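Local coordinates for acetylene hydratase (Pelobacter acetylenicus, PDB 2E7Z), which catalyses the hydration of acetylene to acetaldehyde, a non-redox reaction carried out with a tungsten bis(molybdopterin guanine dinucleotide) cofactor and a [4Fe-4S] cluster, at residues Val59-Lys64 against Trp75-Trp80; Ala83-Ala88 against Ala499-Leu504. All coordinates share one frame; numbering follows the deposited sequence. Where two conformers were deposited one is given.

Contact 1 comes first along the chain and is closed before contact 2 opens. It pairs strands 63-65 and 75-77 as a beta hairpin at one end of a mixed sheet, with 75-77 the outermost strand. Past Ile78 and the N-cap Ser79 the chain enters helix 80-98, whose early turns meet the end of helix 491-501 in contact 2, bridging more than 400 residues. The centres of the contacts lie about 17 Å apart, on the same side of the chain's centre, and they touch: Lys64 forms a salt bridge with Glu86, and one conformer of Ile78 packs on Ala83. Together they join the sheet edge to two helices, each contact about 30 Å from the chain's centre.

Contact 1: residues Val59-Lys64 against Trp75-Trp80; sequences VLYPLK and WERISW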
ATOM      1  N   VAL A  59      18.592  -7.468  13.887  1.00 10.24           N
ATOM      2  CA  VAL A  59      18.728  -8.914  13.887  1.00 10.63           C
ATOM      3  C   VAL A  59      19.612  -9.327  12.722  1.00 10.57           C
ATOM      4  O   VAL A  59      19.240  -9.140  11.551  1.00 10.53           O
ATOM      5  CB  VAL A  59      17.331  -9.599  13.795  1.00 10.54           C
ATOM      6  CG1 VAL A  59      17.455 -11.116  13.693  1.00 10.60           C
ATOM      7  CG2 VAL A  59      16.476  -9.211  15.016  1.00 11.89           C
ATOM      8  N   LEU A  60      20.785  -9.888  13.017  1.00 10.42           N
ATOM      9  CA  LEU A  60      21.748 -10.258  11.986  1.00 11.14           C
ATOM     10  C   LEU A  60      21.940 -11.767  11.838  1.00 11.17           C
ATOM     11  O   LEU A  60      22.663 -12.224  10.939  1.00 11.08           O
ATOM     12  CB  LEU A  60      23.095  -9.557  12.220  1.00 12.06           C
ATOM     13  CG  LEU A  60      23.100  -8.052  12.005  1.00 12.84           C
ATOM     14  CD1 LEU A  60      24.538  -7.543  12.328  1.00 14.08           C
ATOM     15  CD2 LEU A  60      22.677  -7.626  10.619  1.00 12.83           C
ATOM     16  N   TYR A  61      21.300 -12.544  12.702  1.00 11.22           N
ATOM     17  CA  TYR A  61      21.444 -13.999  12.711  1.00 10.72           C
ATOM     18  C   TYR A  61      20.084 -14.634  12.943  1.00 10.82           C
ATOM     19  O   TYR A  61      19.252 -14.067  13.668  1.00 10.92           O
ATOM     20  CB  TYR A  61      22.427 -14.471  13.810  1.00 11.11           C
ATOM     21  CG  TYR A  61      23.812 -13.903  13.627  1.00 12.75           C
ATOM     22  CD1 TYR A  61      24.138 -12.666  14.145  1.00 12.40           C
ATOM     23  CD2 TYR A  61      24.789 -14.596  12.899  1.00 12.71           C
ATOM     24  CE1 TYR A  61      25.404 -12.106  13.948  1.00 13.13           C
ATOM     25  CE2 TYR A  61      26.068 -14.058  12.713  1.00 14.09           C
ATOM     26  CZ  TYR A  61      26.349 -12.819  13.234  1.00 14.31           C
ATOM     27  OH  TYR A  61      27.600 -12.280  13.055  1.00 17.39           O
ATOM     28  N   PRO A  62      19.864 -15.807  12.352  1.00 10.38           N
ATOM     29  CA  PRO A  62      18.609 -16.503  12.634  1.00 10.31           C
ATOM     30  C   PRO A  62      18.420 -16.769  14.131  1.00 10.64           C
ATOM     31  O   PRO A  62      19.368 -17.168  14.830  1.00 12.15           O
ATOM     32  CB  PRO A  62      18.761 -17.816  11.879  1.00 11.41           C
ATOM     33  CG  PRO A  62      19.669 -17.491  10.732  1.00 11.24           C
ATOM     34  CD  PRO A  62      20.672 -16.537  11.346  1.00 11.10           C
ATOM     35  N   LEU A  63      17.196 -16.534  14.597  1.00 10.70           N
ATOM     36  CA  LEU A  63      16.834 -16.835  15.988  1.00 10.28           C
ATOM     37  C   LEU A  63      15.713 -17.847  16.033  1.00 10.74           C
ATOM     38  O   LEU A  63      14.741 -17.731  15.300  1.00 11.49           O
ATOM     39  CB  LEU A  63      16.399 -15.572  16.729  1.00 10.93           C
ATOM     40  CG  LEU A  63      17.399 -14.435  16.844  1.00 11.54           C
ATOM     41  CD1 LEU A  63      16.708 -13.195  17.317  1.00 12.68           C
ATOM     42  CD2 LEU A  63      18.510 -14.850  17.836  1.00 14.16           C
ATOM     43  N   LYS A  64      15.843 -18.851  16.879  1.00 10.55           N
ATOM     44  CA  LYS A  64      14.804 -19.816  17.137  1.00 10.31           C
ATOM     45  C   LYS A  64      14.171 -19.540  18.491  1.00 10.60           C
ATOM     46  O   LYS A  64      14.864 -19.300  19.494  1.00 10.70           O
ATOM     47  CB  LYS A  64      15.412 -21.219  17.143  1.00 11.63           C
ATOM     48  CG  LYS A  64      14.434 -22.303  17.504  1.00 11.20           C
ATOM     49  CD  LYS A  64      15.025 -23.687  17.416  1.00 15.19           C
ATOM     50  CE  LYS A  64      13.981 -24.708  17.795  1.00 16.55           C
ATOM     51  NZ  LYS A  64      14.504 -26.086  17.676  1.00 19.12           N
ATOM     52  N   TRP A  75      14.949 -16.735  23.174  1.00 12.59           N
ATOM     53  CA  TRP A  75      15.493 -16.866  21.821  1.00 12.22           C
ATOM     54  C   TRP A  75      16.899 -17.459  21.869  1.00 12.07           C
ATOM     55  O   TRP A  75      17.673 -17.144  22.800  1.00 13.56           O
ATOM     56  CB  TRP A  75      15.552 -15.478  21.181  1.00 11.99           C
ATOM     57  CG  TRP A  75      14.211 -14.846  20.977  1.00 12.55           C
ATOM     58  CD1 TRP A  75      13.628 -13.875  21.723  1.00 10.85           C
ATOM     59  CD2 TRP A  75      13.266 -15.183  19.949  1.00 11.37           C
ATOM     60  NE1 TRP A  75      12.377 -13.566  21.215  1.00 12.55           N
ATOM     61  CE2 TRP A  75      12.126 -14.359  20.125  1.00 12.31           C
ATOM     62  CE3 TRP A  75      13.275 -16.098  18.889  1.00 10.84           C
ATOM     63  CZ2 TRP A  75      11.003 -14.411  19.253  1.00 11.62           C
ATOM     64  CZ3 TRP A  75      12.143 -16.155  18.029  1.00 10.55           C
ATOM     65  CH2 TRP A  75      11.048 -15.327  18.239  1.00 10.62           C
ATOM     66  N   GLU A  76      17.209 -18.328  20.902  1.00 11.89           N
ATOM     67  CA  GLU A  76      18.582 -18.827  20.748  1.00 12.03           C
ATOM     68  C   GLU A  76      19.026 -18.715  19.306  1.00 11.84           C
ATOM     69  O   GLU A  76      18.292 -19.111  18.377  1.00 12.29           O
ATOM     70  CB  GLU A  76      18.699 -20.276  21.214  1.00 12.41           C
ATOM     71  CG  GLU A  76      20.125 -20.788  21.180  1.00 12.77           C
ATOM     72  CD  GLU A  76      20.294 -22.155  21.810  1.00 16.75           C
ATOM     73  OE1 GLU A  76      19.964 -22.322  23.012  1.00 14.63           O
ATOM     74  OE2 GLU A  76      20.807 -23.048  21.113  1.00 18.04           O
ATOM     75  N   ARG A  77      20.196 -18.119  19.092  1.00 11.01           N
ATOM     76  CA  ARG A  77      20.782 -18.087  17.757  1.00 11.65           C
ATOM     77  C   ARG A  77      20.964 -19.491  17.154  1.00 11.70           C
ATOM     78  O   ARG A  77      21.416 -20.420  17.812  1.00 13.43           O
ATOM     79  CB  ARG A  77      22.127 -17.316  17.749  1.00 11.25           C
ATOM     80  CG  ARG A  77      22.565 -16.978  16.307  1.00 11.59           C
ATOM     81  CD  ARG A  77      23.952 -16.314  16.264  1.00 11.38           C
ATOM     82  NE  ARG A  77      23.957 -15.010  16.885  1.00 12.06           N
ATOM     83  CZ  ARG A  77      25.072 -14.281  16.978  1.00 12.09           C
ATOM     84  NH1 ARG A  77      26.209 -14.744  16.430  1.00 11.59           N
ATOM     85  NH2 ARG A  77      25.043 -13.099  17.579  1.00 14.64           N
ATOM     86  N   ILE A  78      20.564 -19.647  15.887  1.00 11.29           N
ATOM     87  CA  ILE A  78      20.845 -20.870  15.122  0.50 12.26           C
ATOM     88  C   ILE A  78      21.370 -20.511  13.740  1.00 12.03           C
ATOM     89  O   ILE A  78      21.412 -19.336  13.378  1.00 13.69           O
ATOM     90  CB  ILE A  78      19.644 -21.891  15.037  0.50 12.40           C
ATOM     91  CG1 ILE A  78      18.352 -21.247  14.520  0.50 12.59           C
ATOM     92  CG2 ILE A  78      19.463 -22.645  16.373  0.50 11.98           C
ATOM     93  CD1 ILE A  78      17.328 -22.297  14.053  0.50  9.74           C
ATOM     94  N   SER A  79      21.771 -21.519  12.973  1.00 12.80           N
ATOM     95  CA  SER A  79      22.283 -21.306  11.617  1.00 12.30           C
ATOM     96  C   SER A  79      21.128 -21.159  10.650  1.00 12.35           C
ATOM     97  O   SER A  79      20.038 -21.642  10.927  1.00 12.59           O
ATOM     98  CB  SER A  79      23.134 -22.510  11.178  1.00 12.18           C
ATOM     99  OG  SER A  79      22.363 -23.707  11.114  1.00 15.44           O
ATOM    100  N   TRP A  80      21.371 -20.513   9.510  1.00 12.02           N
ATOM    101  CA  TRP A  80      20.383 -20.547   8.408  1.00 11.70           C
ATOM    102  C   TRP A  80      20.032 -21.989   8.010  1.00 12.55           C
ATOM    103  O   TRP A  80      18.873 -22.334   7.814  1.00 11.61           O
ATOM    104  CB  TRP A  80      20.913 -19.793   7.194  1.00 11.29           C
ATOM    105  CG  TRP A  80      20.606 -18.334   7.217  1.00 10.46           C
ATOM    106  CD1 TRP A  80      21.409 -17.330   7.694  1.00 11.00           C
ATOM    107  CD2 TRP A  80      19.380 -17.711   6.792  1.00 10.36           C
ATOM    108  NE1 TRP A  80      20.755 -16.102   7.561  1.00 11.73           N
ATOM    109  CE2 TRP A  80      19.515 -16.319   7.010  1.00  9.67           C
ATOM    110  CE3 TRP A  80      18.200 -18.195   6.234  1.00 10.17           C
ATOM    111  CZ2 TRP A  80      18.519 -15.408   6.666  1.00 10.28           C
ATOM    112  CZ3 TRP A  80      17.190 -17.273   5.893  1.00 11.15           C
ATOM    113  CH2 TRP A  80      17.359 -15.908   6.109  1.00  9.42           C
TER
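Tyr61 and Arg77 meet flat on flat: the guanidinium lies over one face of the phenol ring, with planes 5° apart and centres 3.7 Å apart. CZ of Arg77 comes within 3.4 Å of CD1 of Tyr61, close enough for stacking and cation-pi attraction to act together. Arginine suits this place because its flat, charged end can lie on an aromatic face. Its CG runs anti to the backbone N (chi1 -166°) and the chain then bends at chi3, which lays the planar end along the ring while CG and CD pass over CB of Tyr61.

A second aromatic contact is of CH-pi type. CG of Pro62 sits over the five-membered ring of Trp80, 3.6 Å from its centroid and 12° off the normal. Proline, with its polarised ring hydrogens and no amide hydrogen to satisfy, fits against an indole that is buried and whose NE1 is bonded to the carbonyl of Glu487. Trp80 also lies beside Tyr439, a residue of the cofactor site.

Backbone bonds pair strands 63-65 and 75-77 as an antiparallel beta hairpin. Lys64 and Glu76 form a hydrogen-bonded pair, N of Lys64 to O of Glu76 and N of Glu76 to O of Lys64 both measuring 2.9 Å; Leu63 and Arg77 are the adjacent non-hydrogen-bonded pair. Beyond the strand, N of Ile78 reaches O of Pro62 at 2.9 Å, approaching above the carbonyl plane.

Apolar packing fills in the rest. CB of Leu63 meets CE3 of Trp75 at 3.8 Å, the indole lying obliquely to it, while NE1 of Trp75 turns to Gln73. In one of its two conformers Ile78 touches CB of Lys64 through CD1; the extended lysine chain carries its ammonium onward to Glu86.

Contact 2: residues Ala83-Ala88 against Ala499-Leu504; sequences ALDEIA and AVRMGL
Arg501 reaches across to helix 80-98 with its side chain extended from CG to NE, and the guanidinium at its end is met in two ways, over a face by Leu84 and at an edge by Asp85. CB of Leu84 stands above the centre of the group, 3.4 Å from CZ of Arg501, and the two side chains cross at about a right angle. Leucine suits the spot because it offers hydrocarbon to the flat face, which presents no N-H, since these point out in the plane; the same side chain also touches Phe494 and Glu497 of helix 491-501.

Asp85 comes from the next position of the helix. Although its CB sets out away from Arg501, its CG lies beside the backbone N (chi1 -78°), which brings the carboxylate back to the arginine. OD1 of Asp85 receives NE of Arg501 at 2.7 Å with an N-H...O angle of 156°. The hydrogen bond uses the anti side of OD1, and the carboxylate and guanidinium planes are 46° apart, so this is not a flat, two-oxygen pairing: NH2 of Arg501 makes a weak second bond to the same OD1 at 3.2 Å.

One turn on, the small methyl of Ala88 lets the chains come close, its CB being 3.5 Å from CB of Arg501. Met502, bent at chi2 and chi3, brings SD to 4.0 Å from CB of Ala88. Beyond it Gly503, with positive phi, closes helix 491-501 in a Schellman motif.

The contact joins the side of helix 80-98 to the C-terminal end of helix 491-501. Glu497 at NH1 and Asp81 at NH2 add further salt bridges, so Arg501 is gripped by three carboxylates, which would be expected to stabilise its positive charge and fix the rotation of its guanidinium.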
ATOM      1  N   ALA A  83      17.811 -23.555  10.689  1.00 12.96           N
ATOM      2  CA  ALA A  83      16.508 -22.887  10.669  1.00 12.69           C
ATOM      3  C   ALA A  83      15.683 -23.360   9.486  1.00 11.81           C
ATOM      4  O   ALA A  83      14.539 -23.713   9.651  1.00 11.56           O
ATOM      5  CB  ALA A  83      16.682 -21.366  10.618  1.00 12.37           C
ATOM      6  N   LEU A  84      16.295 -23.406   8.311  1.00 11.73           N
ATOM      7  CA  LEU A  84      15.585 -23.817   7.111  1.00 12.19           C
ATOM      8  C   LEU A  84      15.181 -25.295   7.188  1.00 11.63           C
ATOM      9  O   LEU A  84      14.089 -25.664   6.754  1.00 11.48           O
ATOM     10  CB  LEU A  84      16.458 -23.542   5.888  1.00 12.39           C
ATOM     11  CG  LEU A  84      16.706 -22.067   5.560  1.00 15.86           C
ATOM     12  CD1 LEU A  84      18.080 -21.892   4.888  1.00 19.17           C
ATOM     13  CD2 LEU A  84      15.600 -21.543   4.697  1.00 17.60           C
ATOM     14  N   ASP A  85      16.065 -26.141   7.728  1.00 12.05           N
ATOM     15  CA  ASP A  85      15.719 -27.550   7.879  1.00 12.38           C
ATOM     16  C   ASP A  85      14.477 -27.701   8.762  1.00 11.73           C
ATOM     17  O   ASP A  85      13.547 -28.438   8.420  1.00 12.51           O
ATOM     18  CB  ASP A  85      16.859 -28.321   8.536  1.00 13.17           C
ATOM     19  CG  ASP A  85      18.005 -28.637   7.573  1.00 14.47           C
ATOM     20  OD1 ASP A  85      17.895 -28.355   6.348  1.00 15.77           O
ATOM     21  OD2 ASP A  85      19.014 -29.184   8.071  1.00 18.05           O
ATOM     22  N   GLU A  86      14.462 -26.978   9.882  1.00 11.98           N
ATOM     23  CA  GLU A  86      13.351 -27.098  10.826  1.00 12.05           C
ATOM     24  C   GLU A  86      12.065 -26.494  10.284  1.00 11.73           C
ATOM     25  O   GLU A  86      10.992 -27.051  10.468  1.00 12.92           O
ATOM     26  CB  GLU A  86      13.715 -26.474  12.174  1.00 12.50           C
ATOM     27  CG  GLU A  86      14.823 -27.275  12.867  1.00 14.20           C
ATOM     28  CD  GLU A  86      15.221 -26.738  14.239  1.00 16.80           C
ATOM     29  OE1 GLU A  86      14.537 -25.832  14.763  1.00 17.89           O
ATOM     30  OE2 GLU A  86      16.239 -27.214  14.805  1.00 19.17           O
ATOM     31  N   ILE A  87      12.192 -25.349   9.623  1.00 10.54           N
ATOM     32  CA  ILE A  87      11.031 -24.706   9.009  1.00 10.36           C
ATOM     33  C   ILE A  87      10.402 -25.651   7.981  1.00 11.00           C
ATOM     34  O   ILE A  87       9.177 -25.878   7.980  1.00 11.14           O
ATOM     35  CB  ILE A  87      11.422 -23.344   8.424  1.00 10.70           C
ATOM     36  CG1 ILE A  87      11.685 -22.348   9.556  1.00  9.85           C
ATOM     37  CG2 ILE A  87      10.325 -22.803   7.522  1.00 10.56           C
ATOM     38  CD1 ILE A  87      12.464 -21.101   9.106  1.00 11.55           C
ATOM     39  N   ALA A  88      11.236 -26.262   7.119  1.00 10.89           N
ATOM     40  CA  ALA A  88      10.730 -27.169   6.091  1.00 10.77           C
ATOM     41  C   ALA A  88      10.076 -28.409   6.712  1.00 11.23           C
ATOM     42  O   ALA A  88       8.991 -28.838   6.296  1.00 12.86           O
ATOM     43  CB  ALA A  88      11.853 -27.577   5.136  1.00 10.86           C
ATOM     44  N   ALA A 499      12.411 -23.823  -0.917  1.00 10.06           N
ATOM     45  CA  ALA A 499      11.899 -24.544  -2.085  1.00 10.54           C
ATOM     46  C   ALA A 499      12.657 -25.841  -2.288  1.00 11.52           C
ATOM     47  O   ALA A 499      12.052 -26.880  -2.539  1.00 11.37           O
ATOM     48  CB  ALA A 499      12.022 -23.675  -3.301  1.00 10.83           C
ATOM     49  N   VAL A 500      13.981 -25.800  -2.188  1.00 11.36           N
ATOM     50  CA  VAL A 500      14.771 -27.022  -2.349  1.00 12.66           C
ATOM     51  C   VAL A 500      14.349 -28.084  -1.329  1.00 12.53           C
ATOM     52  O   VAL A 500      14.106 -29.245  -1.687  1.00 12.46           O
ATOM     53  CB  VAL A 500      16.283 -26.719  -2.283  1.00 12.52           C
ATOM     54  CG1 VAL A 500      17.109 -28.010  -2.195  1.00 14.84           C
ATOM     55  CG2 VAL A 500      16.720 -25.857  -3.485  1.00 13.20           C
ATOM     56  N   ARG A 501      14.192 -27.676  -0.074  1.00 11.65           N
ATOM     57  CA  ARG A 501      13.802 -28.616   0.984  1.00 11.81           C
ATOM     58  C   ARG A 501      12.390 -29.146   0.838  1.00 12.50           C
ATOM     59  O   ARG A 501      12.077 -30.217   1.343  1.00 13.42           O
ATOM     60  CB  ARG A 501      13.998 -27.986   2.361  1.00 11.59           C
ATOM     61  CG  ARG A 501      15.462 -27.733   2.713  1.00 11.53           C
ATOM     62  CD  ARG A 501      15.569 -26.766   3.890  1.00 11.31           C
ATOM     63  NE  ARG A 501      16.912 -26.664   4.453  1.00 11.57           N
ATOM     64  CZ  ARG A 501      17.906 -25.959   3.916  1.00 11.04           C
ATOM     65  NH1 ARG A 501      17.729 -25.269   2.773  1.00 12.79           N
ATOM     66  NH2 ARG A 501      19.076 -25.936   4.532  1.00 14.66           N
ATOM     67  N   MET A 502      11.542 -28.391   0.161  1.00 12.71           N
ATOM     68  CA  MET A 502      10.165 -28.807  -0.100  1.00 13.01           C
ATOM     69  C   MET A 502      10.041 -29.646  -1.369  1.00 13.65           C
ATOM     70  O   MET A 502       8.929 -29.994  -1.762  1.00 15.33           O
ATOM     71  CB  MET A 502       9.230 -27.573  -0.175  1.00 11.97           C
ATOM     72  CG  MET A 502       9.202 -26.731   1.139  1.00 12.05           C
ATOM     73  SD  MET A 502       8.758 -27.663   2.636  1.00 13.48           S
ATOM     74  CE  MET A 502       6.982 -27.943   2.353  1.00 13.91           C
ATOM     75  N   GLY A 503      11.170 -29.930  -2.020  1.00 13.52           N
ATOM     76  CA  GLY A 503      11.211 -30.802  -3.200  1.00 13.84           C
ATOM     77  C   GLY A 503      11.049 -30.112  -4.551  1.00 13.72           C
ATOM     78  O   GLY A 503      10.780 -30.761  -5.572  1.00 15.86           O
ATOM     79  N   LEU A 504      11.205 -28.789  -4.557  1.00 13.06           N
ATOM     80  CA  LEU A 504      10.922 -27.974  -5.723  1.00 11.67           C
ATOM     81  C   LEU A 504      12.168 -27.428  -6.445  1.00 12.11           C
ATOM     82  O   LEU A 504      12.050 -26.499  -7.255  1.00 11.44           O
ATOM     83  CB  LEU A 504      10.019 -26.802  -5.317  1.00 12.05           C
ATOM     84  CG  LEU A 504       8.699 -27.178  -4.645  1.00 12.67           C
ATOM     85  CD1 LEU A 504       8.047 -25.918  -4.132  1.00 13.08           C
ATOM     86  CD2 LEU A 504       7.769 -27.924  -5.631  1.00 15.27           C
TER